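Local coordinates for protein glycerophosphodiester phosphodiesterase (Parabacteroides distasonis, PDB 3NO3) that belongs to the glycerophosphodiester phosphodiesterase family, whose members have a TIM-barrel fold, and carries a magnesium ion held by acidic side chains, at residues R11-T16 against L27-E32; V201-D206 against T222-E227. All blocks are in the same frame, centred on the assembly; numbering follows the deposited sequence. Where two conformers were deposited one is given.

In the fold
Contact 1 comes first along the chain: the loop 11-16, which follows strand 6-9, folds back on helix 24-32. Contact 2 lies near the other end of the sequence, where strands 198-202 and 220-223 run parallel and give way to loops. Strand 6-9 pairs with strand 220-223, so the last strand of the barrel meets the first and the two contacts become neighbours, their centres about 13 Å apart. They touch directly: Tyr13 OH lies 2.5 Å from Glu227 OE1, a probable hydrogen bond, and Tyr13 also packs on Pro226. Trp14 NE1 probably hydrogen-bonds to Asp224 OD1. The beginning and end of the barrel are thus tied together near the magnesium site of Glu39, Asp41 and Glu103.

Contact 1: residues R11-T16 against L27-E32; sequences RGYWKT and LERASE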
loop_
_atom_site.group_PDB
_atom_site.type_symbol
_atom_site.label_atom_id
_atom_site.label_comp_id
_atom_site.label_asym_id
_atom_site.label_seq_id
_atom_site.Cartn_x
_atom_site.Cartn_y
_atom_site.Cartn_z
ATOM N N ARG A 11 -6.448 -0.805 2.013
ATOM C CA ARG A 11 -7.072 -2.162 1.864
ATOM C C ARG A 11 -8.196 -2.187 0.812
ATOM O O ARG A 11 -9.085 -3.026 0.874
ATOM C CB ARG A 11 -7.543 -2.721 3.217
ATOM C CG ARG A 11 -6.389 -2.755 4.238
ATOM C CD ARG A 11 -6.753 -3.196 5.616
ATOM N NE ARG A 11 -5.633 -2.938 6.527
ATOM C CZ ARG A 11 -5.638 -3.186 7.850
ATOM N NH1 ARG A 11 -6.666 -3.753 8.463
ATOM N NH2 ARG A 11 -4.578 -2.899 8.558
ATOM N N GLY A 12 -8.144 -1.246 -0.125
ATOM C CA GLY A 12 -9.217 -0.979 -1.065
ATOM C C GLY A 12 -10.374 -0.274 -0.426
ATOM O O GLY A 12 -10.352 0.040 0.766
ATOM N N TYR A 13 -11.409 -0.005 -1.219
ATOM C CA TYR A 13 -12.574 0.638 -0.636
ATOM C C TYR A 13 -13.428 -0.450 -0.002
ATOM O O TYR A 13 -14.271 -1.059 -0.656
ATOM C CB TYR A 13 -13.372 1.471 -1.633
ATOM C CG TYR A 13 -14.483 2.348 -1.065
ATOM C CD1 TYR A 13 -14.588 2.672 0.298
ATOM C CD2 TYR A 13 -15.412 2.922 -1.922
ATOM C CE1 TYR A 13 -15.578 3.498 0.775
ATOM C CE2 TYR A 13 -16.410 3.771 -1.441
ATOM C CZ TYR A 13 -16.481 4.055 -0.087
ATOM O OH TYR A 13 -17.454 4.899 0.390
ATOM N N TRP A 14 -13.176 -0.664 1.293
ATOM C CA TRP A 14 -13.802 -1.718 2.060
ATOM C C TRP A 14 -14.963 -1.274 2.934
ATOM O O TRP A 14 -15.793 -2.112 3.246
ATOM C CB TRP A 14 -12.785 -2.504 2.873
ATOM C CG TRP A 14 -12.127 -1.753 3.953
ATOM C CD1 TRP A 14 -10.994 -1.028 3.843
ATOM C CD2 TRP A 14 -12.526 -1.678 5.325
ATOM N NE1 TRP A 14 -10.679 -0.462 5.030
ATOM C CE2 TRP A 14 -11.592 -0.850 5.975
ATOM C CE3 TRP A 14 -13.577 -2.223 6.065
ATOM C CZ2 TRP A 14 -11.682 -0.523 7.334
ATOM C CZ3 TRP A 14 -13.663 -1.908 7.435
ATOM C CH2 TRP A 14 -12.728 -1.060 8.047
ATOM N N LYS A 15 -15.052 0.012 3.298
ATOM C CA LYS A 15 -16.141 0.544 4.124
ATOM C C LYS A 15 -17.332 0.953 3.259
ATOM O O LYS A 15 -17.754 2.121 3.201
ATOM C CB LYS A 15 -15.641 1.698 5.006
ATOM C CG LYS A 15 -14.781 1.198 6.202
ATOM C CD LYS A 15 -14.477 2.319 7.204
ATOM C CE LYS A 15 -15.700 2.734 8.085
ATOM N NZ LYS A 15 -16.095 1.643 8.996
ATOM N N THR A 16 -17.872 -0.039 2.572
ATOM C CA THR A 16 -18.957 0.139 1.631
ATOM C C THR A 16 -19.667 -1.220 1.465
ATOM O O THR A 16 -19.040 -2.284 1.643
ATOM C CB THR A 16 -18.457 0.739 0.283
ATOM O OG1 THR A 16 -19.591 1.149 -0.490
ATOM C CG2 THR A 16 -17.579 -0.252 -0.553
ATOM N N LEU A 27 -10.952 -3.587 -4.191
ATOM C CA LEU A 27 -10.164 -3.140 -5.321
ATOM C C LEU A 27 -11.101 -2.534 -6.396
ATOM O O LEU A 27 -10.819 -1.450 -6.908
ATOM C CB LEU A 27 -9.375 -4.308 -5.907
ATOM C CG LEU A 27 -8.620 -4.074 -7.214
ATOM C CD1 LEU A 27 -7.572 -3.015 -7.056
ATOM C CD2 LEU A 27 -8.060 -5.392 -7.674
ATOM N N GLU A 28 -12.185 -3.242 -6.709
ATOM C CA GLU A 28 -13.167 -2.762 -7.701
ATOM C C GLU A 28 -13.814 -1.457 -7.274
ATOM O O GLU A 28 -13.944 -0.519 -8.078
ATOM C CB GLU A 28 -14.261 -3.804 -7.939
ATOM C CG GLU A 28 -13.812 -5.107 -8.642
ATOM C CD GLU A 28 -14.908 -6.191 -8.697
ATOM O OE1 GLU A 28 -15.883 -6.141 -7.903
ATOM O OE2 GLU A 28 -14.803 -7.108 -9.560
ATOM N N ARG A 29 -14.208 -1.382 -6.011
ATOM C CA ARG A 29 -14.835 -0.179 -5.505
ATOM C C ARG A 29 -13.866 1.023 -5.438
ATOM O O ARG A 29 -14.279 2.165 -5.730
ATOM C CB ARG A 29 -15.510 -0.449 -4.158
ATOM C CG ARG A 29 -16.664 -1.440 -4.231
ATOM C CD ARG A 29 -17.972 -0.878 -4.846
ATOM N NE ARG A 29 -18.556 0.137 -3.995
ATOM C CZ ARG A 29 -18.670 1.447 -4.235
ATOM N NH1 ARG A 29 -18.310 2.014 -5.383
ATOM N NH2 ARG A 29 -19.189 2.207 -3.292
ATOM N N ALA A 30 -12.601 0.797 -5.095
ATOM C CA ALA A 30 -11.561 1.866 -5.191
ATOM C C ALA A 30 -11.454 2.458 -6.598
ATOM O O ALA A 30 -11.403 3.690 -6.769
ATOM C CB ALA A 30 -10.196 1.365 -4.729
ATOM N N SER A 31 -11.443 1.584 -7.592
ATOM C CA SER A 31 -11.516 1.985 -9.013
ATOM C C SER A 31 -12.805 2.713 -9.339
ATOM O O SER A 31 -12.747 3.760 -9.993
ATOM C CB SER A 31 -11.349 0.766 -9.930
ATOM O OG SER A 31 -11.561 1.118 -11.297
ATOM N N GLU A 32 -13.945 2.186 -8.884
ATOM C CA GLU A 32 -15.267 2.780 -9.162
ATOM C C GLU A 32 -15.388 4.231 -8.660
ATOM O O GLU A 32 -15.954 5.096 -9.358
ATOM C CB GLU A 32 -16.401 1.874 -8.645
ATOM C CG GLU A 32 -17.830 2.266 -9.159
ATOM C CD GLU A 32 -18.954 1.251 -8.795
ATOM O OE1 GLU A 32 -18.766 0.546 -7.791
ATOM O OE2 GLU A 32 -20.042 1.198 -9.495
HETATM O O HOH W 1 -20.532 -0.926 -2.268
#
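Arg29 reaches from helix 24-32 to the loop 11-16 and meets Tyr13 over a face of its guanidinium and Thr16 at the edge. Its chain is bent at chi2 and chi3, which places CD and NE. NH2 donates a nearly straight hydrogen bond to Thr16 OG1, 3.0 Å away and close to the guanidinium plane. OG1 stands anti to its own backbone N (chi1 -168°), which puts it where both NH2 and a water meet it. That water links the hydroxyl to Arg29 NE, from which it accepts, while the Thr16 methyl CG2 packs 3.6 Å from NE. Threonine suits this place because it offers both a polar and an apolar branch.

Tyr13 CD2 lies over the guanidinium face, toward its rim; the ring is tilted 51° from that group, with CE2 3.7 Å from NH2. Closer to the helix, Tyr13 CB sits 3.6 Å from Ala30 N, where the small alanine lets the loop approach. Gly12 has a positive phi, which favours glycine, and with no side chain it lets its CA come 4.4 Å from Leu27 N.

The phenol oxygen of Tyr13 is turned to Glu227, its hydrogen-bond partner. Arg29 NH1 forms a 2.9 Å salt bridge with Glu32 OE1, one turn on, reaching it from above the carboxylate plane. Glu32 thus probably offsets the arginine charge and helps orient the guanidinium, whose other nitrogens hold the loop through Thr16 and the water.

Contact 2: residues V201-D206 against T222-E227; sequences VWTVDD and TTDLPE
Strands 198-202 and 220-223 run parallel, the touching parts only 10° apart in direction, and Thr222 bonds to Val201 and Val204 of the neighbouring segment, spanning Trp202 and Thr203. Its N donates to Val201 O at 2.8 Å, and its O accepts from Val204 N at 2.9 Å. Between these bonds lies the cis peptide joining Trp202 to Thr203; Thr203 CA also makes a CH...O contact with Thr222 O. The two strands belong to a beta-alpha-beta unit whose crossover is helix 207-216, and strand 220-223 pairs on with strand 6-9.

Beyond the strands, Asp205 does the gripping. Its OD1 accepts from Asp224 N at 2.8 Å on the syn side, 26° out of the carboxylate plane. Thr223 OG1 lies within bonding reach of both Val204 O and Asp205 OD1, and its single proton could serve either. The same hydroxyl accepts from Leu225 N at 2.9 Å, an ST turn that suits threonine where the strand ends. Leu225 CD1 packs against Asp205 O and CB, and the methyl CG2 of Thr203 rests 3.7 Å from Asp224 OD2.

The carboxylates of Asp205 and Asp224 come within 3.5 Å, OD2 to OD2, their planes 43° apart. Asp205 OD1 takes a backbone N-H, and Asp224 OD1 is hydrogen-bonded to His10 as well as to Trp14. These donors on the two OD1 atoms would partly offset the negative charge that the two acidic side chains bring together at this end of the barrel.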
loop_
_atom_site.group_PDB
_atom_site.type_symbol
_atom_site.label_atom_id
_atom_site.label_comp_id
_atom_site.label_asym_id
_atom_site.label_seq_id
_atom_site.Cartn_x
_atom_site.Cartn_y
_atom_site.Cartn_z
ATOM N N VAL A 201 0.734 9.453 4.074
ATOM C CA VAL A 201 0.411 9.366 5.486
ATOM C C VAL A 201 -0.726 8.353 5.701
ATOM O O VAL A 201 -1.653 8.303 4.906
ATOM C CB VAL A 201 0.071 10.764 6.086
ATOM C CG1 VAL A 201 -1.187 11.412 5.424
ATOM C CG2 VAL A 201 -0.062 10.675 7.602
ATOM N N TRP A 202 -0.623 7.548 6.765
ATOM C CA TRP A 202 -1.619 6.490 7.063
ATOM C C TRP A 202 -2.012 6.481 8.553
ATOM O O TRP A 202 -1.267 7.038 9.361
ATOM C CB TRP A 202 -1.085 5.096 6.669
ATOM C CG TRP A 202 0.212 4.689 7.316
ATOM C CD1 TRP A 202 1.465 4.880 6.826
ATOM C CD2 TRP A 202 0.379 3.997 8.565
ATOM N NE1 TRP A 202 2.398 4.399 7.686
ATOM C CE2 TRP A 202 1.765 3.830 8.761
ATOM C CE3 TRP A 202 -0.512 3.484 9.530
ATOM C CZ2 TRP A 202 2.301 3.193 9.902
ATOM C CZ3 TRP A 202 0.021 2.836 10.660
ATOM C CH2 TRP A 202 1.414 2.716 10.844
ATOM N N THR A 203 -3.166 5.920 8.955
ATOM C CA THR A 203 -4.349 5.669 8.146
ATOM C C THR A 203 -5.253 6.787 8.639
ATOM O O THR A 203 -5.580 6.799 9.812
ATOM C CB THR A 203 -4.878 4.249 8.386
ATOM O OG1 THR A 203 -3.917 3.331 7.836
ATOM C CG2 THR A 203 -6.183 4.012 7.671
ATOM N N VAL A 204 -5.543 7.783 7.798
ATOM C CA VAL A 204 -6.161 9.036 8.292
ATOM C C VAL A 204 -7.635 9.082 7.967
ATOM O O VAL A 204 -7.977 9.171 6.792
ATOM C CB VAL A 204 -5.455 10.268 7.723
ATOM C CG1 VAL A 204 -6.142 11.537 8.262
ATOM C CG2 VAL A 204 -3.987 10.225 8.152
ATOM N N ASP A 205 -8.482 8.993 9.005
ATOM C CA ASP A 205 -9.950 8.930 8.864
ATOM C C ASP A 205 -10.735 10.126 9.457
ATOM O O ASP A 205 -11.869 10.381 9.034
ATOM C CB ASP A 205 -10.459 7.603 9.469
ATOM C CG ASP A 205 -9.850 6.358 8.790
ATOM O OD1 ASP A 205 -9.326 6.448 7.664
ATOM O OD2 ASP A 205 -9.870 5.269 9.404
ATOM N N ASP A 206 -10.138 10.864 10.390
ATOM C CA ASP A 206 -10.788 12.021 11.031
ATOM C C ASP A 206 -10.731 13.217 10.055
ATOM O O ASP A 206 -9.654 13.527 9.517
ATOM C CB ASP A 206 -10.072 12.353 12.347
ATOM C CG ASP A 206 -10.539 13.673 12.967
ATOM O OD1 ASP A 206 -11.658 13.724 13.526
ATOM O OD2 ASP A 206 -9.764 14.642 12.923
ATOM N N THR A 222 -3.550 7.978 2.845
ATOM C CA THR A 222 -4.010 6.590 2.909
ATOM C C THR A 222 -5.101 6.545 3.953
ATOM O O THR A 222 -4.882 6.925 5.109
ATOM C CB THR A 222 -2.862 5.605 3.239
ATOM O OG1 THR A 222 -1.925 5.627 2.168
ATOM C CG2 THR A 222 -3.384 4.146 3.414
ATOM N N THR A 223 -6.293 6.121 3.558
ATOM C CA THR A 223 -7.474 6.278 4.416
ATOM C C THR A 223 -8.461 5.125 4.259
ATOM O O THR A 223 -8.567 4.547 3.176
ATOM C CB THR A 223 -8.210 7.623 4.087
ATOM O OG1 THR A 223 -9.396 7.751 4.896
ATOM C CG2 THR A 223 -8.589 7.696 2.615
ATOM N N ASP A 224 -9.197 4.838 5.340
ATOM C CA ASP A 224 -10.385 3.940 5.286
ATOM C C ASP A 224 -11.679 4.643 4.880
ATOM O O ASP A 224 -12.695 3.964 4.765
ATOM C CB ASP A 224 -10.610 3.227 6.632
ATOM C CG ASP A 224 -9.467 2.264 7.007
ATOM O OD1 ASP A 224 -8.802 1.698 6.102
ATOM O OD2 ASP A 224 -9.260 2.056 8.227
ATOM N N LEU A 225 -11.664 5.971 4.719
ATOM C CA LEU A 225 -12.842 6.754 4.275
ATOM C C LEU A 225 -12.466 7.579 3.037
ATOM O O LEU A 225 -12.464 8.804 3.093
ATOM C CB LEU A 225 -13.343 7.656 5.424
ATOM C CG LEU A 225 -13.860 6.937 6.694
ATOM C CD1 LEU A 225 -14.175 7.943 7.851
ATOM C CD2 LEU A 225 -15.105 6.125 6.414
ATOM N N PRO A 226 -12.134 6.895 1.907
ATOM C CA PRO A 226 -11.595 7.611 0.728
ATOM C C PRO A 226 -12.551 8.662 0.107
ATOM O O PRO A 226 -12.081 9.710 -0.347
ATOM C CB PRO A 226 -11.289 6.484 -0.267
ATOM C CG PRO A 226 -12.103 5.342 0.170
ATOM C CD PRO A 226 -12.162 5.446 1.666
ATOM N N GLU A 227 -13.842 8.384 0.083
ATOM C CA GLU A 227 -14.823 9.348 -0.436
ATOM C C GLU A 227 -14.900 10.650 0.391
ATOM O O GLU A 227 -15.083 11.726 -0.213
ATOM C CB GLU A 227 -16.220 8.730 -0.586
ATOM C CG GLU A 227 -16.297 7.602 -1.598
ATOM C CD GLU A 227 -17.719 7.280 -2.045
ATOM O OE1 GLU A 227 -18.374 6.415 -1.431
ATOM O OE2 GLU A 227 -18.160 7.851 -3.056
#